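Local coordinates for protein putative hydroxymethylglutaryl-CoA synthase (Streptococcus mutans, PDB 3SQZ) that probably acts as a hydroxymethylglutaryl-CoA synthase, an acyltransferase of the thiolase fold, and binds coenzyme A, at residues T259-F264 and K335-S340; L294-E299 and S327-A332; E208-T213 and Q251-V256; G38-G43 and D199-I204. All blocks are in the same frame, centred on the assembly; numbering follows the deposited sequence.

Interaction 1. Residues T259-F264 and K335-S340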
loop_
_atom_site.group_PDB
_atom_site.type_symbol
_atom_site.label_atom_id
_atom_site.label_comp_id
_atom_site.label_asym_id
_atom_site.label_seq_id
_atom_site.Cartn_x
_atom_site.Cartn_y
_atom_site.Cartn_z
ATOM N N THR A 259 -24.028 6.097 -7.170
ATOM C CA THR A 259 -24.351 7.500 -6.926
ATOM C C THR A 259 -24.298 7.912 -5.450
ATOM O O THR A 259 -24.382 9.098 -5.133
ATOM C CB THR A 259 -25.725 7.877 -7.528
ATOM O OG1 THR A 259 -26.717 6.961 -7.056
ATOM C CG2 THR A 259 -25.685 7.832 -9.059
ATOM N N ASP A 260 -24.147 6.946 -4.550
ATOM C CA ASP A 260 -24.002 7.276 -3.133
ATOM C C ASP A 260 -22.590 7.731 -2.779
ATOM O O ASP A 260 -22.346 8.232 -1.682
ATOM C CB ASP A 260 -24.407 6.087 -2.266
ATOM C CG ASP A 260 -25.887 5.795 -2.352
ATOM O OD1 ASP A 260 -26.680 6.752 -2.244
ATOM O OD2 ASP A 260 -26.262 4.623 -2.549
ATOM N N PHE A 261 -21.668 7.586 -3.725
ATOM C CA PHE A 261 -20.256 7.816 -3.452
ATOM C C PHE A 261 -19.683 8.941 -4.294
ATOM O O PHE A 261 -20.094 9.146 -5.434
ATOM C CB PHE A 261 -19.488 6.514 -3.661
ATOM C CG PHE A 261 -19.990 5.410 -2.791
ATOM C CD1 PHE A 261 -19.618 5.356 -1.459
ATOM C CD2 PHE A 261 -20.891 4.475 -3.272
ATOM C CE1 PHE A 261 -20.107 4.369 -0.630
ATOM C CE2 PHE A 261 -21.382 3.482 -2.446
ATOM C CZ PHE A 261 -20.992 3.433 -1.125
ATOM N N ALA A 262 -18.735 9.670 -3.716
ATOM C CA ALA A 262 -18.067 10.759 -4.409
ATOM C C ALA A 262 -16.801 10.283 -5.111
ATOM O O ALA A 262 -16.281 10.980 -5.980
ATOM C CB ALA A 262 -17.734 11.868 -3.427
ATOM N N ALA A 263 -16.302 9.109 -4.722
ATOM C CA ALA A 263 -15.078 8.548 -5.285
ATOM C C ALA A 263 -15.050 7.054 -5.021
ATOM O O ALA A 263 -15.605 6.570 -4.019
ATOM C CB ALA A 263 -13.853 9.205 -4.673
ATOM N N PHE A 264 -14.389 6.332 -5.918
ATOM C CA PHE A 264 -14.146 4.901 -5.754
ATOM C C PHE A 264 -12.641 4.672 -5.842
ATOM O O PHE A 264 -12.003 5.147 -6.787
ATOM C CB PHE A 264 -14.878 4.111 -6.852
ATOM C CG PHE A 264 -15.452 2.781 -6.387
ATOM C CD1 PHE A 264 -14.620 1.779 -5.914
ATOM C CD2 PHE A 264 -16.821 2.528 -6.445
ATOM C CE1 PHE A 264 -15.137 0.560 -5.481
ATOM C CE2 PHE A 264 -17.347 1.307 -6.023
ATOM C CZ PHE A 264 -16.504 0.316 -5.545
ATOM N N LYS A 335 -18.832 10.310 0.773
ATOM C CA LYS A 335 -18.518 8.912 1.023
ATOM C C LYS A 335 -17.628 8.358 -0.069
ATOM O O LYS A 335 -17.746 8.716 -1.241
ATOM C CB LYS A 335 -19.794 8.078 1.102
ATOM C CG LYS A 335 -20.686 8.452 2.261
ATOM C CD LYS A 335 -21.871 7.504 2.371
ATOM C CE LYS A 335 -23.126 8.111 1.764
ATOM N NZ LYS A 335 -23.597 9.278 2.562
ATOM N N ILE A 336 -16.727 7.475 0.338
ATOM C CA ILE A 336 -15.782 6.851 -0.569
ATOM C C ILE A 336 -15.962 5.347 -0.464
ATOM O O ILE A 336 -16.083 4.808 0.638
ATOM C CB ILE A 336 -14.330 7.219 -0.190
ATOM C CG1 ILE A 336 -14.142 8.734 -0.290
ATOM C CG2 ILE A 336 -13.323 6.494 -1.083
ATOM C CD1 ILE A 336 -12.804 9.218 0.201
ATOM N N ALA A 337 -16.015 4.676 -1.611
ATOM C CA ALA A 337 -16.041 3.217 -1.649
ATOM C C ALA A 337 -14.662 2.724 -2.036
ATOM O O ALA A 337 -14.009 3.307 -2.908
ATOM C CB ALA A 337 -17.075 2.727 -2.642
ATOM N N LEU A 338 -14.229 1.648 -1.389
ATOM C CA LEU A 338 -12.906 1.088 -1.611
ATOM C C LEU A 338 -13.007 -0.397 -1.965
ATOM O O LEU A 338 -13.727 -1.161 -1.303
ATOM C CB LEU A 338 -12.031 1.276 -0.368
ATOM C CG LEU A 338 -11.770 2.734 0.032
ATOM C CD1 LEU A 338 -12.752 3.209 1.100
ATOM C CD2 LEU A 338 -10.341 2.909 0.502
ATOM N N PHE A 339 -12.281 -0.795 -3.011
ATOM C CA PHE A 339 -12.215 -2.179 -3.463
ATOM C C PHE A 339 -10.826 -2.727 -3.243
ATOM O O PHE A 339 -9.872 -2.323 -3.921
ATOM C CB PHE A 339 -12.531 -2.326 -4.950
ATOM C CG PHE A 339 -12.178 -3.699 -5.494
ATOM C CD1 PHE A 339 -12.908 -4.819 -5.107
ATOM C CD2 PHE A 339 -11.118 -3.878 -6.369
ATOM C CE1 PHE A 339 -12.599 -6.084 -5.592
ATOM C CE2 PHE A 339 -10.810 -5.144 -6.850
ATOM C CZ PHE A 339 -11.549 -6.246 -6.466
ATOM N N SER A 340 -10.715 -3.643 -2.295
ATOM C CA SER A 340 -9.454 -4.293 -1.993
ATOM C C SER A 340 -9.398 -5.657 -2.656
ATOM O O SER A 340 -10.394 -6.371 -2.696
ATOM C CB SER A 340 -9.311 -4.432 -0.475
ATOM O OG SER A 340 -8.088 -5.050 -0.107
HETATM O O HOH W 1 -21.099 10.618 -0.996
#

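Interaction 2. Residues L294-E299 and S327-A332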
loop_
_atom_site.group_PDB
_atom_site.type_symbol
_atom_site.label_atom_id
_atom_site.label_comp_id
_atom_site.label_asym_id
_atom_site.label_seq_id
_atom_site.Cartn_x
_atom_site.Cartn_y
_atom_site.Cartn_z
ATOM N N LEU A 294 -16.557 11.446 -10.698
ATOM C CA LEU A 294 -15.947 10.164 -10.385
ATOM C C LEU A 294 -14.689 9.940 -11.219
ATOM O O LEU A 294 -13.701 9.392 -10.732
ATOM C CB LEU A 294 -16.949 9.024 -10.581
ATOM C CG LEU A 294 -18.086 8.958 -9.555
ATOM C CD1 LEU A 294 -19.199 8.029 -10.009
ATOM C CD2 LEU A 294 -17.561 8.550 -8.184
ATOM N N LYS A 295 -14.715 10.379 -12.474
ATOM C CA LYS A 295 -13.558 10.226 -13.347
ATOM C C LYS A 295 -12.385 11.096 -12.888
ATOM O O LYS A 295 -11.247 10.637 -12.819
ATOM C CB LYS A 295 -13.932 10.549 -14.796
ATOM C CG LYS A 295 -12.762 10.465 -15.759
ATOM C CD LYS A 295 -12.132 9.085 -15.755
ATOM C CE LYS A 295 -11.165 8.937 -16.917
ATOM N NZ LYS A 295 -10.508 7.605 -16.927
ATOM N N VAL A 296 -12.664 12.353 -12.570
ATOM C CA VAL A 296 -11.631 13.249 -12.070
ATOM C C VAL A 296 -11.035 12.700 -10.774
ATOM O O VAL A 296 -9.819 12.759 -10.559
ATOM C CB VAL A 296 -12.195 14.677 -11.863
ATOM C CG1 VAL A 296 -11.289 15.500 -10.971
ATOM C CG2 VAL A 296 -12.407 15.364 -13.212
ATOM N N ASN A 297 -11.886 12.162 -9.905
ATOM C CA ASN A 297 -11.399 11.582 -8.657
ATOM C C ASN A 297 -10.604 10.305 -8.891
ATOM O O ASN A 297 -9.597 10.066 -8.213
ATOM C CB ASN A 297 -12.530 11.385 -7.654
ATOM C CG ASN A 297 -12.990 12.697 -7.046
ATOM O OD1 ASN A 297 -14.086 12.798 -6.469
ATOM N ND2 ASN A 297 -12.165 13.718 -7.188
ATOM N N PHE A 298 -11.017 9.500 -9.862
ATOM C CA PHE A 298 -10.209 8.352 -10.241
ATOM C C PHE A 298 -8.799 8.787 -10.678
ATOM O O PHE A 298 -7.784 8.239 -10.220
ATOM C CB PHE A 298 -10.860 7.511 -11.339
ATOM C CG PHE A 298 -9.955 6.429 -11.814
ATOM C CD1 PHE A 298 -9.787 5.278 -11.056
ATOM C CD2 PHE A 298 -9.178 6.600 -12.953
ATOM C CE1 PHE A 298 -8.897 4.298 -11.446
ATOM C CE2 PHE A 298 -8.284 5.618 -13.346
ATOM C CZ PHE A 298 -8.147 4.467 -12.590
ATOM N N GLU A 299 -8.730 9.788 -11.549
ATOM C CA GLU A 299 -7.444 10.282 -12.023
ATOM C C GLU A 299 -6.591 10.816 -10.868
ATOM O O GLU A 299 -5.381 10.594 -10.833
ATOM C CB GLU A 299 -7.650 11.343 -13.103
ATOM C CG GLU A 299 -8.308 10.791 -14.361
ATOM C CD GLU A 299 -7.448 9.772 -15.085
ATOM O OE1 GLU A 299 -6.207 9.926 -15.093
ATOM O OE2 GLU A 299 -8.019 8.817 -15.656
ATOM N N SER A 327 -7.674 15.477 -5.230
ATOM C CA SER A 327 -9.010 15.844 -5.684
ATOM C C SER A 327 -9.286 17.297 -5.365
ATOM O O SER A 327 -8.947 17.779 -4.279
ATOM C CB SER A 327 -10.083 14.990 -5.020
ATOM O OG SER A 327 -11.371 15.500 -5.341
ATOM N N GLN A 328 -9.931 17.984 -6.297
ATOM C CA GLN A 328 -10.307 19.374 -6.079
ATOM C C GLN A 328 -11.775 19.520 -5.695
ATOM O O GLN A 328 -12.270 20.642 -5.549
ATOM C CB GLN A 328 -9.949 20.222 -7.301
ATOM C CG GLN A 328 -8.447 20.239 -7.570
ATOM C CD GLN A 328 -8.052 21.167 -8.702
ATOM O OE1 GLN A 328 -6.943 21.700 -8.723
ATOM N NE2 GLN A 328 -8.959 21.363 -9.650
ATOM N N ASN A 329 -12.473 18.399 -5.511
ATOM C CA ASN A 329 -13.909 18.455 -5.246
ATOM C C ASN A 329 -14.400 17.742 -3.983
ATOM O O ASN A 329 -15.547 17.930 -3.591
ATOM C CB ASN A 329 -14.702 17.958 -6.455
ATOM C CG ASN A 329 -14.373 16.532 -6.805
ATOM O OD1 ASN A 329 -13.730 16.260 -7.824
ATOM N ND2 ASN A 329 -14.793 15.610 -5.952
ATOM N N LEU A 330 -13.566 16.928 -3.339
ATOM C CA LEU A 330 -14.040 16.201 -2.164
ATOM C C LEU A 330 -14.305 17.142 -1.005
ATOM O O LEU A 330 -13.536 18.077 -0.758
ATOM C CB LEU A 330 -13.038 15.130 -1.740
ATOM C CG LEU A 330 -12.967 13.907 -2.652
ATOM C CD1 LEU A 330 -11.807 13.031 -2.244
ATOM C CD2 LEU A 330 -14.261 13.105 -2.624
ATOM N N VAL A 331 -15.398 16.885 -0.293
ATOM C CA VAL A 331 -15.758 17.664 0.878
ATOM C C VAL A 331 -16.193 16.764 2.035
ATOM O O VAL A 331 -16.553 15.588 1.850
ATOM C CB VAL A 331 -16.894 18.673 0.564
ATOM C CG1 VAL A 331 -16.457 19.638 -0.532
ATOM C CG2 VAL A 331 -18.166 17.941 0.166
ATOM N N ALA A 332 -16.164 17.337 3.230
ATOM C CA ALA A 332 -16.690 16.683 4.416
ATOM C C ALA A 332 -18.047 16.081 4.122
ATOM O O ALA A 332 -18.901 16.727 3.509
ATOM C CB ALA A 332 -16.801 17.677 5.544
#

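Interaction 3. Residues E208-T213 and Q251-V256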
loop_
_atom_site.group_PDB
_atom_site.type_symbol
_atom_site.label_atom_id
_atom_site.label_comp_id
_atom_site.label_asym_id
_atom_site.label_seq_id
_atom_site.Cartn_x
_atom_site.Cartn_y
_atom_site.Cartn_z
ATOM N N GLU A 208 -20.575 -1.645 7.092
ATOM C CA GLU A 208 -21.089 -2.393 5.957
ATOM C C GLU A 208 -19.923 -2.826 5.077
ATOM O O GLU A 208 -19.381 -2.035 4.304
ATOM C CB GLU A 208 -22.082 -1.539 5.166
ATOM C CG GLU A 208 -23.379 -1.211 5.918
ATOM C CD GLU A 208 -23.254 -0.074 6.924
ATOM O OE1 GLU A 208 -22.259 0.679 6.884
ATOM O OE2 GLU A 208 -24.175 0.073 7.754
ATOM N N THR A 209 -19.523 -4.085 5.213
ATOM C CA THR A 209 -18.390 -4.621 4.477
ATOM C C THR A 209 -18.802 -5.938 3.843
ATOM O O THR A 209 -19.697 -6.607 4.344
ATOM C CB THR A 209 -17.183 -4.874 5.408
ATOM O OG1 THR A 209 -17.542 -5.835 6.408
ATOM C CG2 THR A 209 -16.752 -3.589 6.092
ATOM N N LEU A 210 -18.148 -6.311 2.752
ATOM C CA LEU A 210 -18.380 -7.609 2.146
ATOM C C LEU A 210 -17.091 -8.113 1.525
ATOM O O LEU A 210 -16.479 -7.413 0.701
ATOM C CB LEU A 210 -19.461 -7.519 1.071
ATOM C CG LEU A 210 -19.815 -8.861 0.424
ATOM C CD1 LEU A 210 -20.498 -9.790 1.422
ATOM C CD2 LEU A 210 -20.690 -8.637 -0.797
ATOM N N ALA A 211 -16.687 -9.321 1.917
ATOM C CA ALA A 211 -15.513 -9.972 1.365
ATOM C C ALA A 211 -15.908 -11.218 0.592
ATOM O O ALA A 211 -17.000 -11.760 0.771
ATOM C CB ALA A 211 -14.527 -10.339 2.468
ATOM N N GLN A 212 -14.990 -11.666 -0.256
ATOM C CA GLN A 212 -15.164 -12.889 -1.020
ATOM C C GLN A 212 -13.818 -13.600 -1.109
ATOM O O GLN A 212 -12.794 -12.951 -1.328
ATOM C CB GLN A 212 -15.678 -12.570 -2.433
ATOM C CG GLN A 212 -16.059 -13.813 -3.215
ATOM C CD GLN A 212 -16.571 -13.516 -4.618
ATOM O OE1 GLN A 212 -16.818 -12.356 -5.000
ATOM N NE2 GLN A 212 -16.731 -14.565 -5.398
ATOM N N THR A 213 -13.827 -14.922 -0.937
ATOM C CA THR A 213 -12.638 -15.747 -1.101
ATOM C C THR A 213 -12.858 -16.723 -2.245
ATOM O O THR A 213 -13.929 -17.318 -2.348
ATOM C CB THR A 213 -12.358 -16.567 0.177
ATOM O OG1 THR A 213 -12.082 -15.686 1.271
ATOM C CG2 THR A 213 -11.178 -17.511 -0.009
ATOM N N GLN A 251 -24.056 -4.087 -3.204
ATOM C CA GLN A 251 -25.205 -3.243 -3.491
ATOM C C GLN A 251 -26.496 -3.865 -2.986
ATOM O O GLN A 251 -27.349 -3.168 -2.436
ATOM C CB GLN A 251 -25.307 -2.978 -4.989
ATOM C CG GLN A 251 -24.222 -2.067 -5.498
ATOM C CD GLN A 251 -24.186 -2.004 -7.000
ATOM O OE1 GLN A 251 -23.558 -2.838 -7.656
ATOM N NE2 GLN A 251 -24.865 -1.012 -7.561
ATOM N N LYS A 252 -26.644 -5.172 -3.185
ATOM C CA LYS A 252 -27.847 -5.878 -2.755
ATOM C C LYS A 252 -27.990 -5.905 -1.241
ATOM O O LYS A 252 -29.066 -5.653 -0.712
ATOM C CB LYS A 252 -27.857 -7.314 -3.282
ATOM C CG LYS A 252 -27.937 -7.432 -4.791
ATOM C CD LYS A 252 -27.962 -8.892 -5.216
ATOM C CE LYS A 252 -27.950 -9.030 -6.730
ATOM N NZ LYS A 252 -29.092 -8.306 -7.358
ATOM N N ARG A 253 -26.911 -6.235 -0.544
ATOM C CA ARG A 253 -26.983 -6.373 0.904
ATOM C C ARG A 253 -27.188 -5.040 1.603
ATOM O O ARG A 253 -27.844 -4.980 2.643
ATOM C CB ARG A 253 -25.731 -7.054 1.446
ATOM C CG ARG A 253 -25.615 -8.490 1.010
ATOM C CD ARG A 253 -24.539 -9.217 1.781
ATOM N NE ARG A 253 -24.360 -10.564 1.258
ATOM C CZ ARG A 253 -23.664 -11.517 1.864
ATOM N NH1 ARG A 253 -23.087 -11.276 3.034
ATOM N NH2 ARG A 253 -23.553 -12.707 1.299
ATOM N N PHE A 254 -26.635 -3.973 1.034
ATOM C CA PHE A 254 -26.549 -2.707 1.757
ATOM C C PHE A 254 -27.342 -1.554 1.157
ATOM O O PHE A 254 -27.314 -0.441 1.681
ATOM C CB PHE A 254 -25.087 -2.318 1.969
ATOM C CG PHE A 254 -24.315 -3.343 2.738
ATOM C CD1 PHE A 254 -24.731 -3.715 4.006
ATOM C CD2 PHE A 254 -23.193 -3.949 2.195
ATOM C CE1 PHE A 254 -24.037 -4.666 4.728
ATOM C CE2 PHE A 254 -22.494 -4.908 2.915
ATOM C CZ PHE A 254 -22.914 -5.262 4.185
ATOM N N ASP A 255 -28.061 -1.837 0.077
ATOM C CA ASP A 255 -28.939 -0.851 -0.552
ATOM C C ASP A 255 -28.203 0.438 -0.910
ATOM O O ASP A 255 -28.607 1.533 -0.515
ATOM C CB ASP A 255 -30.143 -0.546 0.341
ATOM C CG ASP A 255 -31.182 0.310 -0.355
ATOM O OD1 ASP A 255 -31.285 0.231 -1.599
ATOM O OD2 ASP A 255 -31.897 1.061 0.344
ATOM N N VAL A 256 -27.130 0.299 -1.675
ATOM C CA VAL A 256 -26.395 1.448 -2.170
ATOM C C VAL A 256 -26.163 1.310 -3.661
ATOM O O VAL A 256 -26.362 0.237 -4.245
ATOM C CB VAL A 256 -25.031 1.615 -1.472
ATOM C CG1 VAL A 256 -25.223 1.868 0.017
ATOM C CG2 VAL A 256 -24.151 0.396 -1.724
#

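Interaction 4. Residues G38-G43 and D199-I204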
loop_
_atom_site.group_PDB
_atom_site.type_symbol
_atom_site.label_atom_id
_atom_site.label_comp_id
_atom_site.label_asym_id
_atom_site.label_seq_id
_atom_site.Cartn_x
_atom_site.Cartn_y
_atom_site.Cartn_z
ATOM N N GLY A 38 -12.272 5.579 12.962
ATOM C CA GLY A 38 -11.687 5.470 11.646
ATOM C C GLY A 38 -10.259 5.923 11.557
ATOM O O GLY A 38 -9.513 5.899 12.539
ATOM N N ILE A 39 -9.886 6.334 10.348
ATOM C CA ILE A 39 -8.530 6.738 10.042
ATOM C C ILE A 39 -8.326 8.194 10.437
ATOM O O ILE A 39 -8.960 9.109 9.892
ATOM C CB ILE A 39 -8.214 6.542 8.544
ATOM C CG1 ILE A 39 -8.404 5.071 8.137
ATOM C CG2 ILE A 39 -6.798 7.017 8.229
ATOM C CD1 ILE A 39 -8.372 4.835 6.637
ATOM N N ASP A 40 -7.437 8.398 11.401
ATOM C CA ASP A 40 -7.140 9.719 11.928
ATOM C C ASP A 40 -5.993 10.384 11.178
ATOM O O ASP A 40 -6.023 11.592 10.944
ATOM C CB ASP A 40 -6.782 9.596 13.407
ATOM C CG ASP A 40 -6.570 10.930 14.072
ATOM O OD1 ASP A 40 -7.487 11.782 14.029
ATOM O OD2 ASP A 40 -5.486 11.124 14.653
ATOM N N LYS A 41 -4.972 9.594 10.849
ATOM C CA LYS A 41 -3.795 10.083 10.141
ATOM C C LYS A 41 -3.299 9.004 9.196
ATOM O O LYS A 41 -3.448 7.810 9.483
ATOM C CB LYS A 41 -2.687 10.503 11.118
ATOM C CG LYS A 41 -3.047 11.774 11.904
ATOM C CD LYS A 41 -1.929 12.273 12.809
ATOM C CE LYS A 41 -1.741 11.357 14.011
ATOM N NZ LYS A 41 -0.898 11.990 15.084
ATOM N N ILE A 42 -2.723 9.433 8.073
ATOM C CA ILE A 42 -2.102 8.552 7.093
ATOM C C ILE A 42 -0.680 9.027 6.826
ATOM O O ILE A 42 -0.470 10.199 6.501
ATOM C CB ILE A 42 -2.871 8.531 5.749
ATOM C CG1 ILE A 42 -4.343 8.167 5.949
ATOM C CG2 ILE A 42 -2.207 7.578 4.777
ATOM C CD1 ILE A 42 -5.209 8.368 4.715
ATOM N N GLY A 43 0.285 8.124 6.988
ATOM C CA GLY A 43 1.668 8.404 6.660
ATOM C C GLY A 43 2.093 7.559 5.479
ATOM O O GLY A 43 1.539 6.476 5.246
ATOM N N ASP A 199 -13.256 9.297 16.883
ATOM C CA ASP A 199 -13.290 10.677 16.409
ATOM C C ASP A 199 -12.118 10.979 15.482
ATOM O O ASP A 199 -11.351 11.921 15.698
ATOM C CB ASP A 199 -13.332 11.627 17.595
ATOM C CG ASP A 199 -14.571 11.425 18.435
ATOM O OD1 ASP A 199 -15.650 11.202 17.841
ATOM O OD2 ASP A 199 -14.467 11.453 19.678
ATOM N N PRO A 200 -11.990 10.177 14.423
ATOM C CA PRO A 200 -10.875 10.343 13.489
ATOM C C PRO A 200 -10.971 11.649 12.710
ATOM O O PRO A 200 -12.065 12.149 12.429
ATOM C CB PRO A 200 -11.064 9.173 12.531
ATOM C CG PRO A 200 -12.531 8.951 12.531
ATOM C CD PRO A 200 -12.951 9.163 13.951
ATOM N N ARG A 201 -9.816 12.169 12.313
ATOM C CA ARG A 201 -9.765 13.439 11.603
ATOM C C ARG A 201 -9.810 13.327 10.081
ATOM O O ARG A 201 -9.949 14.348 9.415
ATOM C CB ARG A 201 -8.562 14.258 12.071
ATOM C CG ARG A 201 -8.789 14.852 13.447
ATOM C CD ARG A 201 -7.561 15.499 14.030
ATOM N NE ARG A 201 -6.546 14.502 14.344
ATOM C CZ ARG A 201 -5.365 14.784 14.876
ATOM N NH1 ARG A 201 -5.037 16.043 15.148
ATOM N NH2 ARG A 201 -4.511 13.805 15.131
ATOM N N ILE A 202 -9.716 12.117 9.534
ATOM C CA ILE A 202 -9.763 11.957 8.082
ATOM C C ILE A 202 -10.992 11.196 7.590
ATOM O O ILE A 202 -11.817 11.762 6.868
ATOM C CB ILE A 202 -8.482 11.316 7.498
ATOM C CG1 ILE A 202 -7.257 12.170 7.836
ATOM C CG2 ILE A 202 -8.620 11.128 5.987
ATOM C CD1 ILE A 202 -5.943 11.547 7.399
ATOM N N LEU A 203 -11.128 9.927 7.981
ATOM C CA LEU A 203 -12.141 9.070 7.383
ATOM C C LEU A 203 -12.820 8.209 8.437
ATOM O O LEU A 203 -12.177 7.372 9.077
ATOM C CB LEU A 203 -11.524 8.164 6.307
ATOM C CG LEU A 203 -12.502 7.454 5.365
ATOM C CD1 LEU A 203 -13.084 8.431 4.348
ATOM C CD2 LEU A 203 -11.839 6.268 4.662
ATOM N N ILE A 204 -14.124 8.393 8.594
ATOM C CA ILE A 204 -14.917 7.507 9.432
ATOM C C ILE A 204 -15.153 6.208 8.678
ATOM O O ILE A 204 -15.591 6.226 7.525
ATOM C CB ILE A 204 -16.276 8.146 9.750
ATOM C CG1 ILE A 204 -16.075 9.438 10.544
ATOM C CG2 ILE A 204 -17.162 7.182 10.525
ATOM C CD1 ILE A 204 -17.238 10.400 10.454
HETATM O O HOH W 2 -8.371 12.587 16.514
HETATM O O HOH W 3 -2.001 14.321 16.388
#

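Interaction 1. Residues T259-F264 and K335-S340
The parallel edge of the mixed beta sheet of this thiolase-fold protein is set up here, where the chain leaving a 3-10 turn at Asp260 joins strand 335-342. Two backbone bonds fix the register: Ala262 N donates to Lys335 O at 2.8 Å, and Ala337 N donates to Ala263 O at 3.1 Å. A water bridges the Asp260 end of the contact, donating to Asp260 O and accepting from Lys335 N. Between the two phenylalanines of segment 259-264 sits the small side chain of Ala337. Its CB lies over the centre of the Phe261 ring, 3.9 Å from the centroid, and equally centrally over the Phe264 ring, with 3.7 Å from CB to that centroid, so one methyl makes CH-pi contacts with two aromatic faces. The other face of Phe261 is covered near its rim by Asp260 CB. With CG of Phe261 opposite its carbonyl carbon (chi1 -58°), the ring leans over strand 335-342, and its CD1 also meets Lys335 CB at 3.7 Å. Phe264 turns its edge to Phe339, CE1 lying 3.9 Å from Phe339 CB. Phe339 lies about 5 Å, side chain to side chain, from His267, the predicted proton donor/acceptor. Beyond the pair, strand 346-354 continues the sheet on the other side of 335-342, helix 315-326 packs Leu323 against Ala263 and Ile336, and Trp247 of helix 232-254 meets Phe264 edge-to-face.

Interaction 2. Residues L294-E299 and S327-A332
Val296 and Asn297, on one turn of helix 288-302, reach the loop that follows helix 315-326. Val296 makes the lighter contact, its CG1 branch lying 4.1 Å from Asn329 OD1. The main work falls to Asn297, whose amide meets that of Asn329 coming from the opposite direction, with the two planes 37° apart. As modelled, Asn329 ND2 donates to Asn297 OD1 at 2.9 Å in an almost straight bond (176°), while the bonds from Asn297 ND2 to Asn329 OD1, at 3.1 Å, and to Ser327 OG, at 2.7 Å, are both weak. Asn297 OD1 also lies 2.9 Å from Ala262 O, another acceptor, so which end of each amide is oxygen and which nitrogen is doubtful. Asn329 places its amide for this exchange by holding CG between its backbone N and carbonyl carbon (chi1 60°). Ser327 OG is itself part of the loop's framework: it accepts from Asn329 N at 3.1 Å, forming an ST turn, and from Leu330 N, completing an ST motif just where helix 315-326 has ended. Apolar cover comes from Leu330, with CD2 3.9 Å from Asn297 OD1. The polar cluster thus ties helix 288-302 to the connection between helix 315-326 and strand 335-342. Leu323 of helix 315-326 touches both Asn297 and Leu330, while Leu294 and Phe298 pack on Phe278 of helix 271-279.

Interaction 3. Residues E208-T213 and Q251-V256
Glu208 and Phe254 form the centre of this surface contact, the aliphatic part of the glutamate lying on the aromatic ring. Glu208 CB stands over the middle of the Phe254 ring, 3.6 Å from its centroid and 10° off the normal, in a CH-pi contact. CG follows toward the rim, reaching Phe254 CD1 at 3.4 Å. A bend at chi2 (80°) then leads the carboxylate away from the helix end, its plane nearly perpendicular to the ring. Two other groups approach the ring at its edge, namely Thr209 O, 3.5 Å from Phe254 CZ, and Leu210 CB, 4.4 Å from Phe254 CE2. A second packing contact sets Leu210 CD1 over one face of the Arg253 guanidinium, offset toward its rim and 3.4 Å from Arg253 NH1. Leu210 and Arg253 cross at about a right angle, the arginine chain being extended from CG to NE.

In the next shell, a salt bridge from Arg253 NE to Glu249 fixes the guanidinium, and Arg253 CB covers the Phe254 face opposite Glu208. Tyr250 meets the Phe254 ring and hydrogen-bonds through its hydroxyl to Glu208 O. The contact therefore seats the C-terminal turn of helix 232-254 on the strand 203-213, whose backbone bonds from Leu210 and Gln212 run to strand 346-354, the next strand of the mixed sheet.

Interaction 4. Residues G38-G43 and D199-I204
Arg201 meets Asp40 side-on, its guanidinium nearly coplanar with the carboxylate (planes 16° apart). NE donates to Asp40 OD1 at 2.9 Å and NH2 to Asp40 OD2, also at 2.9 Å; both bonds are close to straight and reach the syn sides of the oxygens from about 20° out of the carboxylate plane. The anti lone pair of OD1 takes the backbone Arg201 N, and a water that also donates to Asp199 O gives OD1 a further hydrogen. With CG of Asp40 opposite its backbone N (chi1 -175°), the carboxylate swings back over segment 199-204, while a bend at chi3 of Arg201 brings the NE/NH2 edge of the guanidinium to it. Lys41 lies beside Arg201, pointing the same way; a water accepts from both Lys41 NZ and Arg201 NH2, and NZ has its own anion in Asp101.

Next to the ion pair, segment 199-204 bulges at Ile202-Leu203. Ile39 O accepts from Leu203 N at 3.0 Å and from Ile202 N at 3.1 Å, the doubled pairing of a classic beta bulge, and Ile39 N donates to Leu203 O at 2.8 Å. The bulge brings Ile202 against the strand, with CD1 4.0 Å from Ile42 CG1 and the two side chains crossing at about a right angle. Pro200 CG packs on the backbone of Gly38.

Three N-H donors thus hold the buried carboxylate, and the guanidinium among them probably balances its charge. The double grip fixes the rotation of both planar groups, and Arg201 would probably keep Asp40 ionised.

Interactions 1 and 4 are buried and lie within the same mixed sheet, whereas interaction 3 is at the surface and interaction 2 is partly buried. The sheet pairings differ in sense and chemistry: interaction 1 is parallel and cushioned by aromatic rings, interaction 4 antiparallel and bulged, with an ion pair at its margin. Interactions 3 and 4 share strand 203-213 but stand about 23 Å apart, centre to centre. Interaction 2 is nested along the chain inside the loop closed by interaction 1, and they touch where Ala262 CB packs on Leu330 CD2. Interaction 2 relies on amide and hydroxyl groups, interaction 3 on side-chain carbons laid over flat groups.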